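Local coordinates for multicopper oxidase (Pseudomonas thermotolerans, PDB 6VOW), which probably oxidises phenolic, lignin-related substrates as a laccase, passing electrons through bound copper ions to reduce dioxygen to water, at residues 60-74 / 144-158. Sequence-based numbering, arbitrary orientation.
Sequences WGYGGQAPGVELRCR and QLGRGLVGPLVVEER
Strand 71-74 pairs in parallel with strand 151-156 at one margin of a sheet in the first cupredoxin-like domain of this multicopper oxidase. Leu-71 faces Leu-153, and the pairing runs on to Arg-74 and Glu-156. Leu-71 N donates to Pro-152 O at 3.0 Å, and Leu-71 O accepts from Val-154 N. Cys-73 repeats the pattern with Val-154 O and Glu-156 N.

Charged side chains line the sheet face that carries Arg-72, Val-154 and Glu-156. Arg-72 bends at chi2 and chi3, which lays its guanidinium over Val-154 CG1, 3.7 Å from CZ. Side-on, its NE and NH2 both grip Glu-156 OE2, at 2.9 and 2.8 Å. NE meets the anti lone pair of OE2, whereas NH2 comes to it from above the carboxylate plane. Arg-72 NH1 makes a salt bridge to Glu-70 OE1 and another to Glu-166; Ser-168 holds the other Glu-70 oxygen. Glu-156 OE1 sits over the guanidinium face of Arg-74, a contact of charges alone, and water 2 bridges this oxygen to Arg-74 NH1.

At the other end, Trp-60 N donates almost straight to Arg-147 O. The Arg-147 side chain crosses one face of the indole: CD makes a CH-pi contact 3.6 Å from the five-membered ring centroid, and CZ a cation-pi contact over the six-membered ring. Ser-143 takes its NH1. Leu-149 CD2 makes a CH-pi contact over the centre of the Tyr-62 ring, 3.8 Å from its centroid. Gly-148 closes helix 141-146 in a Schellman motif. Water 1 donates to Gly-148 O and Gln-65 O and accepts from Tyr-62 N, bridging the two segments.

Val-150 rests on Trp-134 of the Cu-O-Cu pocket, its side chain about 8 Å from the linkage, so the contact backs the copper site from behind the first shell. The tie is polar at Glu-156 and aromatic at Arg-147. Arg-72 holds OE2 by two bonds and Arg-74 adds charge beside OE1, which probably favours the ionised carboxylate.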
ATOM      1  N   TRP A  60       2.631 -10.989  14.896  1.00 39.79           N
ATOM      2  CA  TRP A  60       1.356 -10.339  15.300  1.00 35.94           C
ATOM      3  C   TRP A  60       0.550 -10.215  14.029  1.00 45.45           C
ATOM      4  O   TRP A  60       1.072  -9.770  12.985  1.00 39.87           O
ATOM      5  CB  TRP A  60       1.599  -8.888  15.818  1.00 34.48           C
ATOM      6  CG  TRP A  60       2.212  -8.856  17.109  1.00 37.32           C
ATOM      7  CD1 TRP A  60       2.589  -9.907  17.847  1.00 42.52           C
ATOM      8  CD2 TRP A  60       2.518  -7.700  17.887  1.00 39.25           C
ATOM      9  NE1 TRP A  60       3.125  -9.484  19.023  1.00 49.11           N
ATOM     10  CE2 TRP A  60       3.063  -8.123  19.055  1.00 38.95           C
ATOM     11  CE3 TRP A  60       2.347  -6.345  17.693  1.00 41.51           C
ATOM     12  CZ2 TRP A  60       3.450  -7.256  20.065  1.00 58.17           C
ATOM     13  CZ3 TRP A  60       2.778  -5.463  18.726  1.00 52.37           C
ATOM     14  CH2 TRP A  60       3.313  -5.919  19.852  1.00 55.09           C
ATOM     15  N   GLY A  61      -0.707 -10.631  14.102  1.00 51.45           N
ATOM     16  CA  GLY A  61      -1.525 -10.792  12.864  1.00 54.86           C
ATOM     17  C   GLY A  61      -2.976 -10.417  13.039  1.00 52.36           C
ATOM     18  O   GLY A  61      -3.478 -10.478  14.162  1.00 46.68           O
ATOM     19  N   TYR A  62      -3.595 -10.009  11.919  1.00 47.85           N
ATOM     20  CA  TYR A  62      -5.009  -9.870  11.819  1.00 44.07           C
ATOM     21  C   TYR A  62      -5.634 -11.181  11.334  1.00 46.33           C
ATOM     22  O   TYR A  62      -5.319 -11.668  10.247  1.00 39.12           O
ATOM     23  CB  TYR A  62      -5.379  -8.803  10.830  1.00 43.15           C
ATOM     24  CG  TYR A  62      -4.850  -7.452  11.090  1.00 37.39           C
ATOM     25  CD1 TYR A  62      -5.354  -6.666  12.113  1.00 36.66           C
ATOM     26  CD2 TYR A  62      -3.836  -6.933  10.287  1.00 32.18           C
ATOM     27  CE1 TYR A  62      -4.886  -5.396  12.306  1.00 36.51           C
ATOM     28  CE2 TYR A  62      -3.363  -5.628  10.475  1.00 37.44           C
ATOM     29  CZ  TYR A  62      -3.910  -4.911  11.481  1.00 33.50           C
ATOM     30  OH  TYR A  62      -3.470  -3.709  11.722  1.00 37.65           O
ATOM     31  N   GLY A  63      -6.509 -11.733  12.174  1.00 46.99           N
ATOM     32  CA  GLY A  63      -7.395 -12.829  11.810  1.00 45.00           C
ATOM     33  C   GLY A  63      -6.635 -14.081  11.762  1.00 45.16           C
ATOM     34  O   GLY A  63      -6.916 -14.917  10.978  1.00 51.93           O
ATOM     35  N   GLY A  64      -5.617 -14.209  12.565  1.00 48.23           N
ATOM     36  CA  GLY A  64      -4.973 -15.487  12.730  1.00 47.07           C
ATOM     37  C   GLY A  64      -3.848 -15.678  11.739  1.00 45.04           C
ATOM     38  O   GLY A  64      -3.310 -16.747  11.706  1.00 48.62           O
ATOM     39  N   GLN A  65      -3.519 -14.675  10.904  1.00 40.04           N
ATOM     40  CA  GLN A  65      -2.463 -14.820   9.956  1.00 40.06           C
ATOM     41  C   GLN A  65      -1.729 -13.506   9.770  1.00 41.84           C
ATOM     42  O   GLN A  65      -2.252 -12.473  10.067  1.00 39.30           O
ATOM     43  CB  GLN A  65      -3.026 -15.211   8.581  1.00 43.16           C
ATOM     44  CG  GLN A  65      -3.964 -14.149   7.964  1.00 49.80           C
ATOM     45  CD  GLN A  65      -4.611 -14.644   6.688  1.00 50.77           C
ATOM     46  OE1 GLN A  65      -4.387 -14.115   5.548  1.00 49.06           O
ATOM     47  NE2 GLN A  65      -5.397 -15.725   6.852  1.00 42.63           N
ATOM     48  N   ALA A  66      -0.562 -13.606   9.131  1.00 46.75           N
ATOM     49  CA  ALA A  66       0.230 -12.485   8.697  1.00 40.60           C
ATOM     50  C   ALA A  66       0.965 -12.826   7.420  1.00 38.91           C
ATOM     51  O   ALA A  66       1.648 -13.786   7.430  1.00 40.35           O
ATOM     52  CB  ALA A  66       1.150 -12.206   9.806  1.00 47.70           C
ATOM     53  N   PRO A  67       0.769 -12.126   6.284  1.00 41.13           N
ATOM     54  CA  PRO A  67      -0.171 -11.012   6.162  1.00 40.97           C
ATOM     55  C   PRO A  67      -1.584 -11.345   6.548  1.00 37.45           C
ATOM     56  O   PRO A  67      -2.020 -12.450   6.372  1.00 43.11           O
ATOM     57  CB  PRO A  67      -0.151 -10.662   4.664  1.00 44.29           C
ATOM     58  CG  PRO A  67       1.156 -11.189   4.172  1.00 52.31           C
ATOM     59  CD  PRO A  67       1.479 -12.379   5.017  1.00 46.91           C
ATOM     60  N   GLY A  68      -2.276 -10.327   6.989  1.00 37.30           N
ATOM     61  CA  GLY A  68      -3.618 -10.473   7.507  1.00 45.69           C
ATOM     62  C   GLY A  68      -4.678 -10.949   6.504  1.00 40.85           C
ATOM     63  O   GLY A  68      -4.535 -10.916   5.256  1.00 37.54           O
ATOM     64  N   VAL A  69      -5.763 -11.405   7.061  0.50 42.94           N
ATOM     65  CA  VAL A  69      -6.885 -11.838   6.269  0.50 44.38           C
ATOM     66  C   VAL A  69      -7.265 -10.821   5.170  0.50 42.02           C
ATOM     67  O   VAL A  69      -7.080  -9.582   5.331  0.50 36.80           O
ATOM     68  CB  VAL A  69      -8.083 -11.993   7.199  0.50 45.49           C
ATOM     69  CG1 VAL A  69      -8.879 -10.703   7.153  0.50 38.94           C
ATOM     70  CG2 VAL A  69      -8.899 -13.202   6.805  0.50 49.32           C
ATOM     71  N   GLU A  70      -7.764 -11.339   4.043  1.00 38.44           N
ATOM     72  CA  GLU A  70      -8.215 -10.449   2.953  1.00 50.27           C
ATOM     73  C   GLU A  70      -9.598  -9.799   3.286  1.00 40.30           C
ATOM     74  O   GLU A  70     -10.502 -10.443   3.581  1.00 48.75           O
ATOM     75  CB  GLU A  70      -8.169 -11.062   1.520  1.00 45.37           C
ATOM     76  CG  GLU A  70      -8.315  -9.907   0.469  1.00 47.25           C
ATOM     77  CD  GLU A  70      -8.072 -10.280  -1.014  1.00 54.28           C
ATOM     78  OE1 GLU A  70      -9.063 -10.217  -1.747  1.00 52.62           O
ATOM     79  OE2 GLU A  70      -6.934 -10.556  -1.492  1.00 51.28           O
ATOM     80  N   LEU A  71      -9.674  -8.503   3.371  1.00 36.31           N
ATOM     81  CA  LEU A  71     -10.995  -7.874   3.474  1.00 40.30           C
ATOM     82  C   LEU A  71     -11.564  -7.553   2.079  1.00 43.50           C
ATOM     83  O   LEU A  71     -10.835  -6.977   1.185  1.00 38.29           O
ATOM     84  CB  LEU A  71     -10.949  -6.643   4.340  1.00 39.98           C
ATOM     85  CG  LEU A  71     -11.248  -6.768   5.828  1.00 46.27           C
ATOM     86  CD1 LEU A  71     -10.485  -7.769   6.533  1.00 46.68           C
ATOM     87  CD2 LEU A  71     -10.947  -5.458   6.507  1.00 57.39           C
ATOM     88  N   ARG A  72     -12.818  -7.936   1.842  1.00 40.99           N
ATOM     89  CA  ARG A  72     -13.450  -7.525   0.529  1.00 47.78           C
ATOM     90  C   ARG A  72     -14.634  -6.642   0.756  1.00 41.80           C
ATOM     91  O   ARG A  72     -15.409  -6.902   1.711  1.00 40.88           O
ATOM     92  CB  ARG A  72     -14.044  -8.665  -0.260  1.00 55.81           C
ATOM     93  CG  ARG A  72     -13.211  -9.853  -0.470  1.00 62.34           C
ATOM     94  CD  ARG A  72     -12.187  -9.616  -1.511  1.00 61.19           C
ATOM     95  NE  ARG A  72     -12.712  -9.684  -2.856  1.00 60.01           N
ATOM     96  CZ  ARG A  72     -12.021 -10.132  -3.907  1.00 63.18           C
ATOM     97  NH1 ARG A  72     -10.760 -10.588  -3.843  1.00 51.18           N
ATOM     98  NH2 ARG A  72     -12.621 -10.109  -5.043  1.00 61.14           N
ATOM     99  N   CYS A  73     -14.744  -5.616  -0.097  1.00 39.54           N
ATOM    100  CA  CYS A  73     -15.937  -4.824  -0.191  1.00 36.60           C
ATOM    101  C   CYS A  73     -16.279  -4.648  -1.670  1.00 34.70           C
ATOM    102  O   CYS A  73     -15.655  -5.262  -2.565  1.00 33.50           O
ATOM    103  CB  CYS A  73     -15.764  -3.465   0.483  1.00 41.83           C
ATOM    104  SG  CYS A  73     -17.365  -2.577   0.964  1.00 51.30           S
ATOM    105  N   ARG A  74     -17.322  -3.876  -1.956  1.00 29.19           N
ATOM    106  CA  ARG A  74     -17.788  -3.703  -3.337  1.00 34.91           C
ATOM    107  C   ARG A  74     -17.947  -2.268  -3.398  1.00 33.83           C
ATOM    108  O   ARG A  74     -18.311  -1.678  -2.362  1.00 40.16           O
ATOM    109  CB  ARG A  74     -19.137  -4.447  -3.517  1.00 52.72           C
ATOM    110  CG  ARG A  74     -20.054  -4.028  -4.659  1.00 62.05           C
ATOM    111  CD  ARG A  74     -19.958  -4.999  -5.800  1.00 72.37           C
ATOM    112  NE  ARG A  74     -20.130  -6.368  -5.320  1.00 76.19           N
ATOM    113  CZ  ARG A  74     -19.713  -7.456  -5.967  1.00 84.77           C
ATOM    114  NH1 ARG A  74     -19.066  -7.366  -7.131  1.00 89.97           N
ATOM    115  NH2 ARG A  74     -19.921  -8.656  -5.443  1.00 93.28           N
ATOM    116  N   GLN A 144       4.852  -2.875  14.690  1.00 39.36           N
ATOM    117  CA  GLN A 144       3.542  -3.575  14.490  1.00 34.67           C
ATOM    118  C   GLN A 144       3.378  -4.035  13.038  1.00 33.05           C
ATOM    119  O   GLN A 144       2.998  -5.160  12.807  1.00 40.66           O
ATOM    120  CB  GLN A 144       2.388  -2.727  14.971  1.00 33.66           C
ATOM    121  CG  GLN A 144       2.299  -2.482  16.478  1.00 41.43           C
ATOM    122  CD  GLN A 144       1.003  -1.829  16.977  1.00 44.57           C
ATOM    123  OE1 GLN A 144       0.850  -1.632  18.166  1.00 52.85           O
ATOM    124  NE2 GLN A 144       0.104  -1.491  16.114  1.00 43.08           N
ATOM    125  N   LEU A 145       3.704  -3.198  12.071  1.00 40.46           N
ATOM    126  CA  LEU A 145       3.757  -3.647  10.674  1.00 40.58           C
ATOM    127  C   LEU A 145       4.829  -4.677  10.501  1.00 43.90           C
ATOM    128  O   LEU A 145       4.596  -5.686   9.865  1.00 38.80           O
ATOM    129  CB  LEU A 145       4.036  -2.517   9.675  1.00 39.83           C
ATOM    130  CG  LEU A 145       2.855  -1.601   9.295  1.00 39.58           C
ATOM    131  CD1 LEU A 145       2.674  -0.482  10.276  1.00 50.41           C
ATOM    132  CD2 LEU A 145       3.046  -0.937   7.955  1.00 48.93           C
ATOM    133  N   GLY A 146       5.996  -4.415  11.086  1.00 39.38           N
ATOM    134  CA  GLY A 146       7.090  -5.341  11.017  1.00 40.44           C
ATOM    135  C   GLY A 146       6.749  -6.716  11.493  1.00 40.10           C
ATOM    136  O   GLY A 146       7.222  -7.717  10.930  1.00 35.06           O
ATOM    137  N   ARG A 147       5.964  -6.795  12.562  1.00 39.29           N
ATOM    138  CA  ARG A 147       5.626  -8.106  13.083  1.00 41.94           C
ATOM    139  C   ARG A 147       4.507  -8.821  12.378  1.00 37.53           C
ATOM    140  O   ARG A 147       4.160  -9.912  12.766  1.00 38.61           O
ATOM    141  CB  ARG A 147       5.248  -8.000  14.560  1.00 47.99           C
ATOM    142  CG  ARG A 147       6.426  -8.227  15.465  1.00 61.17           C
ATOM    143  CD  ARG A 147       6.033  -8.842  16.805  1.00 72.25           C
ATOM    144  NE  ARG A 147       7.004  -8.333  17.752  1.00 59.52           N
ATOM    145  CZ  ARG A 147       7.026  -7.069  18.155  1.00 58.25           C
ATOM    146  NH1 ARG A 147       6.105  -6.186  17.734  1.00 58.10           N
ATOM    147  NH2 ARG A 147       7.994  -6.683  18.914  1.00 53.57           N
ATOM    148  N   GLY A 148       3.898  -8.223  11.381  1.00 39.43           N
ATOM    149  CA  GLY A 148       2.878  -8.950  10.677  1.00 39.45           C
ATOM    150  C   GLY A 148       1.592  -8.213  10.501  1.00 38.40           C
ATOM    151  O   GLY A 148       0.768  -8.727   9.819  1.00 37.93           O
ATOM    152  N   LEU A 149       1.405  -7.053  11.111  1.00 38.00           N
ATOM    153  CA  LEU A 149       0.100  -6.383  11.072  1.00 40.28           C
ATOM    154  C   LEU A 149      -0.045  -5.616   9.819  1.00 36.69           C
ATOM    155  O   LEU A 149       0.062  -4.408   9.838  1.00 37.83           O
ATOM    156  CB  LEU A 149      -0.157  -5.496  12.314  1.00 38.94           C
ATOM    157  CG  LEU A 149      -0.311  -6.364  13.559  1.00 35.41           C
ATOM    158  CD1 LEU A 149       0.019  -5.523  14.774  1.00 51.40           C
ATOM    159  CD2 LEU A 149      -1.627  -7.110  13.743  1.00 40.55           C
ATOM    160  N   VAL A 150      -0.366  -6.368   8.742  1.00 37.11           N
ATOM    161  CA  VAL A 150      -0.636  -5.852   7.438  1.00 32.71           C
ATOM    162  C   VAL A 150      -1.579  -6.785   6.718  1.00 35.31           C
ATOM    163  O   VAL A 150      -1.477  -8.041   6.867  1.00 35.68           O
ATOM    164  CB  VAL A 150       0.592  -5.700   6.565  1.00 34.56           C
ATOM    165  CG1 VAL A 150       1.561  -4.731   7.117  1.00 35.18           C
ATOM    166  CG2 VAL A 150       1.239  -6.985   6.259  1.00 35.89           C
ATOM    167  N   GLY A 151      -2.476  -6.211   5.946  1.00 33.52           N
ATOM    168  CA  GLY A 151      -3.393  -7.079   5.172  1.00 37.13           C
ATOM    169  C   GLY A 151      -3.867  -6.447   3.884  1.00 33.70           C
ATOM    170  O   GLY A 151      -3.859  -5.227   3.764  1.00 35.86           O
ATOM    171  N   PRO A 152      -4.331  -7.248   2.926  1.00 32.75           N
ATOM    172  CA  PRO A 152      -4.951  -6.723   1.708  1.00 39.42           C
ATOM    173  C   PRO A 152      -6.449  -6.392   1.891  1.00 41.71           C
ATOM    174  O   PRO A 152      -7.155  -7.162   2.600  1.00 37.96           O
ATOM    175  CB  PRO A 152      -4.781  -7.892   0.687  1.00 36.51           C
ATOM    176  CG  PRO A 152      -4.549  -9.100   1.473  1.00 40.11           C
ATOM    177  CD  PRO A 152      -4.419  -8.694   2.956  1.00 43.05           C
ATOM    178  N   LEU A 153      -6.888  -5.272   1.286  1.00 38.57           N
ATOM    179  CA  LEU A 153      -8.326  -4.884   1.102  1.00 38.55           C
ATOM    180  C   LEU A 153      -8.673  -4.727  -0.362  1.00 35.52           C
ATOM    181  O   LEU A 153      -8.076  -3.910  -1.059  1.00 37.59           O
ATOM    182  CB  LEU A 153      -8.622  -3.573   1.781  1.00 39.98           C
ATOM    183  CG  LEU A 153      -9.973  -2.912   1.628  1.00 44.10           C
ATOM    184  CD1 LEU A 153     -11.053  -3.882   1.997  1.00 50.36           C
ATOM    185  CD2 LEU A 153     -10.045  -1.647   2.452  1.00 45.34           C
ATOM    186  N   VAL A 154      -9.567  -5.571  -0.870  1.00 37.90           N
ATOM    187  CA  VAL A 154     -10.080  -5.460  -2.256  1.00 34.65           C
ATOM    188  C   VAL A 154     -11.451  -4.808  -2.251  1.00 35.76           C
ATOM    189  O   VAL A 154     -12.342  -5.293  -1.554  1.00 33.31           O
ATOM    190  CB  VAL A 154     -10.184  -6.845  -2.938  1.00 38.73           C
ATOM    191  CG1 VAL A 154     -10.692  -6.726  -4.342  1.00 33.40           C
ATOM    192  CG2 VAL A 154      -8.816  -7.521  -3.001  1.00 38.58           C
ATOM    193  N   VAL A 155     -11.610  -3.708  -2.991  1.00 33.52           N
ATOM    194  CA  VAL A 155     -12.877  -3.149  -3.288  1.00 33.16           C
ATOM    195  C   VAL A 155     -13.229  -3.567  -4.715  1.00 38.66           C
ATOM    196  O   VAL A 155     -12.595  -3.120  -5.660  1.00 31.23           O
ATOM    197  CB  VAL A 155     -12.886  -1.624  -3.062  1.00 35.13           C
ATOM    198  CG1 VAL A 155     -14.296  -1.038  -3.348  1.00 39.47           C
ATOM    199  CG2 VAL A 155     -12.488  -1.318  -1.589  1.00 36.30           C
ATOM    200  N   GLU A 156     -14.165  -4.537  -4.841  1.00 38.71           N
ATOM    201  CA  GLU A 156     -14.623  -5.006  -6.089  1.00 33.83           C
ATOM    202  C   GLU A 156     -15.253  -3.855  -6.927  1.00 37.39           C
ATOM    203  O   GLU A 156     -15.884  -2.909  -6.400  1.00 39.72           O
ATOM    204  CB  GLU A 156     -15.578  -6.186  -5.880  1.00 40.67           C
ATOM    205  CG  GLU A 156     -14.825  -7.429  -5.354  1.00 49.91           C
ATOM    206  CD  GLU A 156     -15.698  -8.630  -5.000  1.00 53.62           C
ATOM    207  OE1 GLU A 156     -16.846  -8.590  -5.468  1.00 57.02           O
ATOM    208  OE2 GLU A 156     -15.247  -9.587  -4.284  1.00 55.03           O
ATOM    209  N   GLU A 157     -15.030  -3.886  -8.232  1.00 35.96           N
ATOM    210  CA  GLU A 157     -15.718  -2.890  -9.150  1.00 38.01           C
ATOM    211  C   GLU A 157     -17.280  -3.038  -9.033  1.00 35.84           C
ATOM    212  O   GLU A 157     -17.805  -4.123  -8.768  1.00 42.90           O
ATOM    213  CB  GLU A 157     -15.346  -3.083 -10.618  1.00 33.81           C
ATOM    214  CG  GLU A 157     -13.879  -2.793 -10.997  1.00 49.55           C
ATOM    215  CD  GLU A 157     -12.895  -3.852 -10.402  1.00 49.24           C
ATOM    216  OE1 GLU A 157     -13.192  -5.116 -10.322  1.00 48.29           O
ATOM    217  OE2 GLU A 157     -11.802  -3.409  -9.999  1.00 44.51           O
ATOM    218  N   ARG A 158     -17.997  -1.961  -9.223  1.00 36.85           N
ATOM    219  CA  ARG A 158     -19.458  -2.025  -9.102  1.00 41.92           C
ATOM    220  C   ARG A 158     -20.014  -2.924 -10.193  1.00 39.75           C
ATOM    221  O   ARG A 158     -20.865  -3.778  -9.921  1.00 44.07           O
ATOM    222  CB  ARG A 158     -20.107  -0.653  -9.139  1.00 47.25           C
ATOM    223  CG  ARG A 158     -21.623  -0.744  -8.782  1.00 58.21           C
ATOM    224  CD  ARG A 158     -22.254   0.557  -8.339  1.00 62.76           C
ATOM    225  NE  ARG A 158     -21.486   1.550  -9.065  1.00 61.15           N
ATOM    226  CZ  ARG A 158     -20.688   2.474  -8.555  1.00 58.19           C
ATOM    227  NH1 ARG A 158     -20.614   2.693  -7.265  1.00 51.83           N
ATOM    228  NH2 ARG A 158     -19.999   3.267  -9.410  1.00 57.38           N
TER
HETATM  229  O   HOH W   1      -1.501 -10.027   9.751  1.00 46.18           O
HETATM  230  O   HOH W   2     -17.648  -9.428  -7.963  1.00 65.42           O